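Local coordinates for protein rhodopsin (Rubrobacter xylanophilus, PDB 6KFQ) that binds retinal as its chromophore within the membrane and works as a proton pump, most probably driven by light, at residues A[56-61]-A[66-71]; A[161-166]-A[217-222]. All coordinates share one frame; numbering follows the deposited sequence.

Contact 1. Residues A[56-61]-A[66-71]; sequences SGSTVL and EFYWAR
The carbonyl oxygen of Gly57 takes one hydrogen bond and one weaker C-H contact from the segment 66-71. Ala70 N donates to it at 3.2 Å along an almost straight N-H...O line (169°), tilted from the carbonyl plane. Tyr68 CA brings the C-H to the same oxygen, which also lies over one face of the Trp69 ring. The lack of a side chain on Gly57 lets Ala70 CB settle 3.8 Å from Gly57 CA. Further along, Thr59 and Phe67 form an antiparallel hydrogen-bonded pair: Phe67 N reaches Thr59 O at 2.8 Å, and Thr59 N reaches Phe67 O at 3.0 Å. Phe67 O takes a second, C-H contact from Ser58 CA. Val60 and Glu66 follow as the non-hydrogen-bonded pair. This two-stranded hairpin, strands 59-60 and 66-67, fills the connection between helix 32-53 and helix 70-90, as in bacteriorhodopsin. Its side chains divide between two faces. On the face of Thr59 and Phe67, Leu61 CG rests on Phe67 CB at 3.8 Å, while the Phe67 ring, its CG anti to the backbone N (chi1 179°), leads off toward Leu116 and Ala120 of helix 98-120. Trp69 turns its indole back across the first strand, where Thr59 CG2 meets the ring edge near its plane, 3.2 Å from Trp69 NE1. Cutting Trp69 back to an alanine is likely to leave the Thr59 methyl without its aromatic mate and to uncover one side of the Gly57 carbonyl. Near Glu66, Ser58 CB sits over a face of the Tyr68 ring in a CH-pi contact, 3.8 Å from its centroid. The phenol beyond is hydrogen-bonded to Glu2, while Ser58 OG lies 3.3 Å from Glu66 OE2, a hydrogen bond not settled, since another acceptor is within the proton's reach.

Contact 2. Residues A[161-166]-A[217-222]; sequences AQIFRT and LSSRQA
A hydroxyl pressed against a hydrocarbon branch dominates here: Ser219 OG lies 3.2 Å from Ile163 CD1 and 3.3 Å from Ile163 CG1, with no hydrogen bond crossing between the segments. The hydroxyl is hydrogen-bonded back to Leu215 O, in the last turn of helix 194-218. That leaves its flank to the isoleucine. Ile163 straddles its neighbours. With CG1 anti to the backbone N (chi1 -176°), that branch runs alongside the serine, while the other branch, CG2, meets Ala222 CB at 3.7 Å. In the seven-helix bundle of the microbial rhodopsins, this joins the start of the sixth transmembrane helix, 158-184, to the place where the seventh, 194-218, gives way to the short helix 220-228. Ser219 stands at that break, at the centre of an inverse gamma turn and in the N-cap position of the following helix, though its side chain makes no capping bond. Ala222, on the first turn beyond, also packs on Ala159 and Val160. The contact is small, burying 107 Å² in all, yet Ile163 and Ala222 are both buried. Behind the isoleucine, Thr166 N and Thr166 OG1 hold Gln162 O from opposite faces of its carbonyl plane.

Contact 1 and contact 2 sit on opposite sides of the chain's centre, at the two ends of the helix bundle, their own centres about 36 Å apart and their nearest atoms about 21 Å apart. They do not touch, and along the chain contact 1 closes before contact 2 opens. Contact 1 is a hydrogen-bonded hairpin in a loop, whereas contact 2 joins helix 158-184 to the break after helix 194-218. The retinal is bound within the bundle, about 9 Å from the side chain of Phe67. A bound oleyl glycerate molecule comes within about 4 Å of the Ala70 side chain, whereas the one closest to Ile163 stays about 9 Å from its side chain.

Contact 1. Residues A[56-61]-A[66-71]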
loop_
_atom_site.group_PDB
_atom_site.type_symbol
_atom_site.label_atom_id
_atom_site.label_comp_id
_atom_site.label_asym_id
_atom_site.label_seq_id
_atom_site.Cartn_x
_atom_site.Cartn_y
_atom_site.Cartn_z
ATOM N N SER A 56 -19.690 5.562 -6.471
ATOM C CA SER A 56 -19.954 5.971 -5.095
ATOM C C SER A 56 -18.691 6.332 -4.324
ATOM O O SER A 56 -18.740 6.451 -3.096
ATOM C CB SER A 56 -20.705 4.868 -4.350
ATOM O OG SER A 56 -21.949 4.593 -4.970
ATOM N N GLY A 57 -17.564 6.515 -5.000
ATOM C CA GLY A 57 -16.327 6.712 -4.266
ATOM C C GLY A 57 -15.713 8.080 -4.457
ATOM O O GLY A 57 -14.533 8.280 -4.171
ATOM N N SER A 58 -16.502 9.031 -4.946
ATOM C CA SER A 58 -15.964 10.342 -5.269
ATOM C C SER A 58 -17.006 11.412 -4.978
ATOM O O SER A 58 -18.199 11.132 -4.830
ATOM C CB SER A 58 -15.514 10.421 -6.734
ATOM O OG SER A 58 -16.595 10.159 -7.628
ATOM N N THR A 59 -16.527 12.647 -4.881
ATOM C CA THR A 59 -17.386 13.812 -4.765
ATOM C C THR A 59 -16.791 14.926 -5.606
ATOM O O THR A 59 -15.576 14.990 -5.809
ATOM C CB THR A 59 -17.539 14.310 -3.320
ATOM O OG1 THR A 59 -16.269 14.761 -2.836
ATOM C CG2 THR A 59 -18.082 13.219 -2.405
ATOM N N VAL A 60 -17.655 15.806 -6.096
ATOM C CA VAL A 60 -17.208 17.013 -6.776
ATOM C C VAL A 60 -17.002 18.085 -5.720
ATOM O O VAL A 60 -17.932 18.437 -4.986
ATOM C CB VAL A 60 -18.213 17.462 -7.845
ATOM C CG1 VAL A 60 -17.909 18.890 -8.283
ATOM C CG2 VAL A 60 -18.149 16.521 -9.028
ATOM N N LEU A 61 -15.783 18.593 -5.635
ATOM C CA LEU A 61 -15.414 19.538 -4.597
ATOM C C LEU A 61 -15.987 20.910 -4.915
ATOM O O LEU A 61 -16.467 21.157 -6.023
ATOM C CB LEU A 61 -13.895 19.581 -4.467
ATOM C CG LEU A 61 -13.227 18.307 -3.941
ATOM C CD1 LEU A 61 -11.722 18.503 -3.811
ATOM C CD2 LEU A 61 -13.825 17.896 -2.604
ATOM N N GLU A 66 -13.286 16.722 -9.463
ATOM C CA GLU A 66 -13.782 15.431 -9.013
ATOM C C GLU A 66 -12.704 14.762 -8.176
ATOM O O GLU A 66 -11.568 14.589 -8.630
ATOM C CB GLU A 66 -14.182 14.541 -10.189
ATOM C CG GLU A 66 -14.917 13.278 -9.747
ATOM C CD GLU A 66 -15.320 12.376 -10.898
ATOM O OE1 GLU A 66 -15.068 12.740 -12.066
ATOM O OE2 GLU A 66 -15.888 11.296 -10.629
ATOM N N PHE A 67 -13.052 14.400 -6.947
ATOM C CA PHE A 67 -12.085 13.909 -5.972
ATOM C C PHE A 67 -12.482 12.499 -5.561
ATOM O O PHE A 67 -13.520 12.309 -4.917
ATOM C CB PHE A 67 -12.012 14.843 -4.762
ATOM C CG PHE A 67 -11.047 14.386 -3.700
ATOM C CD1 PHE A 67 -9.725 14.105 -4.017
ATOM C CD2 PHE A 67 -11.461 14.245 -2.386
ATOM C CE1 PHE A 67 -8.835 13.680 -3.044
ATOM C CE2 PHE A 67 -10.576 13.831 -1.400
ATOM C CZ PHE A 67 -9.259 13.547 -1.729
ATOM N N TYR A 68 -11.658 11.516 -5.936
ATOM C CA TYR A 68 -11.849 10.117 -5.544
ATOM C C TYR A 68 -11.262 9.898 -4.155
ATOM O O TYR A 68 -10.105 9.503 -3.995
ATOM C CB TYR A 68 -11.210 9.177 -6.561
ATOM C CG TYR A 68 -12.063 8.978 -7.788
ATOM C CD1 TYR A 68 -13.023 7.977 -7.834
ATOM C CD2 TYR A 68 -11.921 9.800 -8.895
ATOM C CE1 TYR A 68 -13.816 7.795 -8.953
ATOM C CE2 TYR A 68 -12.705 9.629 -10.018
ATOM C CZ TYR A 68 -13.651 8.625 -10.041
ATOM O OH TYR A 68 -14.436 8.445 -11.156
ATOM N N TRP A 69 -12.080 10.138 -3.126
ATOM C CA TRP A 69 -11.606 10.015 -1.751
ATOM C C TRP A 69 -11.603 8.578 -1.242
ATOM O O TRP A 69 -10.865 8.282 -0.295
ATOM C CB TRP A 69 -12.460 10.883 -0.824
ATOM C CG TRP A 69 -13.920 10.652 -0.995
ATOM C CD1 TRP A 69 -14.768 11.359 -1.786
ATOM C CD2 TRP A 69 -14.708 9.635 -0.367
ATOM N NE1 TRP A 69 -16.040 10.848 -1.694
ATOM C CE2 TRP A 69 -16.031 9.789 -0.827
ATOM C CE3 TRP A 69 -14.426 8.614 0.544
ATOM C CZ2 TRP A 69 -17.070 8.959 -0.409
ATOM C CZ3 TRP A 69 -15.456 7.789 0.955
ATOM C CH2 TRP A 69 -16.760 7.966 0.481
ATOM N N ALA A 70 -12.411 7.684 -1.831
ATOM C CA ALA A 70 -12.443 6.300 -1.355
ATOM C C ALA A 70 -11.073 5.651 -1.465
ATOM O O ALA A 70 -10.745 4.749 -0.685
ATOM C CB ALA A 70 -13.474 5.490 -2.147
ATOM N N ARG A 71 -10.289 6.085 -2.455
ATOM C CA ARG A 71 -8.889 5.718 -2.619
ATOM C C ARG A 71 -8.120 5.760 -1.302
ATOM O O ARG A 71 -7.385 4.826 -0.949
ATOM C CB ARG A 71 -8.295 6.697 -3.636
ATOM C CG ARG A 71 -6.900 6.463 -4.027
ATOM C CD ARG A 71 -6.438 7.433 -5.112
ATOM N NE ARG A 71 -7.318 7.540 -6.280
ATOM C CZ ARG A 71 -7.519 6.584 -7.192
ATOM N NH1 ARG A 71 -6.950 5.387 -7.075
ATOM N NH2 ARG A 71 -8.323 6.824 -8.220
#

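Contact 2. Residues A[161-166]-A[217-222]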
loop_
_atom_site.group_PDB
_atom_site.type_symbol
_atom_site.label_atom_id
_atom_site.label_comp_id
_atom_site.label_asym_id
_atom_site.label_seq_id
_atom_site.Cartn_x
_atom_site.Cartn_y
_atom_site.Cartn_z
ATOM N N ALA A 161 15.709 -13.088 4.157
ATOM C CA ALA A 161 16.408 -11.857 3.799
ATOM C C ALA A 161 16.204 -11.522 2.326
ATOM O O ALA A 161 16.051 -10.351 1.960
ATOM C CB ALA A 161 17.899 -11.990 4.125
ATOM N N GLN A 162 16.167 -12.543 1.468
ATOM C CA GLN A 162 16.061 -12.306 0.029
ATOM C C GLN A 162 14.675 -11.798 -0.356
ATOM O O GLN A 162 14.547 -10.849 -1.143
ATOM C CB GLN A 162 16.411 -13.587 -0.736
ATOM C CG GLN A 162 16.281 -13.452 -2.245
ATOM C CD GLN A 162 16.571 -14.752 -2.971
ATOM O OE1 GLN A 162 17.210 -15.655 -2.428
ATOM N NE2 GLN A 162 16.100 -14.854 -4.205
ATOM N N ILE A 163 13.615 -12.410 0.180
ATOM C CA ILE A 163 12.280 -11.944 -0.172
ATOM C C ILE A 163 12.008 -10.592 0.469
ATOM O O ILE A 163 11.370 -9.719 -0.134
ATOM C CB ILE A 163 11.202 -12.979 0.204
ATOM C CG1 ILE A 163 9.825 -12.486 -0.278
ATOM C CG2 ILE A 163 11.165 -13.203 1.702
ATOM C CD1 ILE A 163 9.761 -12.196 -1.779
ATOM N N PHE A 164 12.496 -10.383 1.691
ATOM C CA PHE A 164 12.349 -9.060 2.277
ATOM C C PHE A 164 12.959 -7.997 1.372
ATOM O O PHE A 164 12.330 -6.978 1.073
ATOM C CB PHE A 164 12.999 -8.968 3.654
ATOM C CG PHE A 164 13.013 -7.551 4.155
ATOM C CD1 PHE A 164 11.880 -7.011 4.741
ATOM C CD2 PHE A 164 14.106 -6.725 3.928
ATOM C CE1 PHE A 164 11.854 -5.678 5.157
ATOM C CE2 PHE A 164 14.084 -5.397 4.337
ATOM C CZ PHE A 164 12.951 -4.876 4.946
ATOM N N ARG A 165 14.204 -8.213 0.951
ATOM C CA ARG A 165 14.883 -7.211 0.138
ATOM C C ARG A 165 14.131 -6.961 -1.160
ATOM O O ARG A 165 13.994 -5.811 -1.594
ATOM C CB ARG A 165 16.319 -7.657 -0.127
ATOM C CG ARG A 165 17.199 -7.522 1.106
ATOM C CD ARG A 165 18.456 -8.362 1.006
ATOM N NE ARG A 165 19.177 -8.380 2.276
ATOM C CZ ARG A 165 20.075 -9.300 2.613
ATOM N NH1 ARG A 165 20.358 -10.286 1.774
ATOM N NH2 ARG A 165 20.681 -9.237 3.792
ATOM N N THR A 166 13.615 -8.024 -1.777
ATOM C CA THR A 166 12.843 -7.867 -3.003
ATOM C C THR A 166 11.584 -7.045 -2.759
ATOM O O THR A 166 11.293 -6.104 -3.506
ATOM C CB THR A 166 12.493 -9.238 -3.577
ATOM O OG1 THR A 166 13.700 -9.892 -3.971
ATOM C CG2 THR A 166 11.573 -9.084 -4.783
ATOM N N LEU A 217 3.707 -14.474 -1.023
ATOM C CA LEU A 217 3.050 -15.740 -0.716
ATOM C C LEU A 217 3.579 -16.901 -1.546
ATOM O O LEU A 217 3.326 -18.056 -1.190
ATOM C CB LEU A 217 1.538 -15.601 -0.905
ATOM C CG LEU A 217 0.924 -14.508 -0.029
ATOM C CD1 LEU A 217 -0.597 -14.532 -0.100
ATOM C CD2 LEU A 217 1.401 -14.641 1.410
ATOM N N SER A 218 4.311 -16.633 -2.624
ATOM C CA SER A 218 4.979 -17.695 -3.368
ATOM C C SER A 218 6.343 -18.062 -2.789
ATOM O O SER A 218 6.925 -19.071 -3.210
ATOM C CB SER A 218 5.142 -17.289 -4.834
ATOM O OG SER A 218 3.886 -16.981 -5.413
ATOM N N SER A 219 6.867 -17.272 -1.847
ATOM C CA SER A 219 8.172 -17.534 -1.229
ATOM C C SER A 219 8.004 -18.536 -0.086
ATOM O O SER A 219 8.194 -18.233 1.096
ATOM C CB SER A 219 8.805 -16.241 -0.728
ATOM O OG SER A 219 9.014 -15.316 -1.773
ATOM N N ARG A 220 7.675 -19.770 -0.471
ATOM C CA ARG A 220 7.320 -20.789 0.511
ATOM C C ARG A 220 8.499 -21.173 1.392
ATOM O O ARG A 220 8.308 -21.479 2.574
ATOM C CB ARG A 220 6.763 -22.028 -0.196
ATOM C CG ARG A 220 5.562 -21.730 -1.084
ATOM C CD ARG A 220 5.006 -23.007 -1.713
ATOM N NE ARG A 220 4.748 -24.015 -0.690
ATOM C CZ ARG A 220 3.685 -24.015 0.109
ATOM N NH1 ARG A 220 2.764 -23.070 -0.003
ATOM N NH2 ARG A 220 3.541 -24.971 1.018
ATOM N N GLN A 221 9.715 -21.171 0.843
ATOM C CA GLN A 221 10.889 -21.478 1.656
ATOM C C GLN A 221 11.062 -20.451 2.761
ATOM O O GLN A 221 11.286 -20.800 3.926
ATOM C CB GLN A 221 12.141 -21.526 0.786
ATOM C CG GLN A 221 13.433 -21.632 1.583
ATOM C CD GLN A 221 14.657 -21.357 0.737
ATOM O OE1 GLN A 221 14.545 -20.982 -0.431
ATOM N NE2 GLN A 221 15.837 -21.534 1.323
ATOM N N ALA A 222 10.964 -19.169 2.407
ATOM C CA ALA A 222 11.074 -18.104 3.400
ATOM C C ALA A 222 9.977 -18.223 4.449
ATOM O O ALA A 222 10.239 -18.146 5.654
ATOM C CB ALA A 222 11.014 -16.749 2.701
#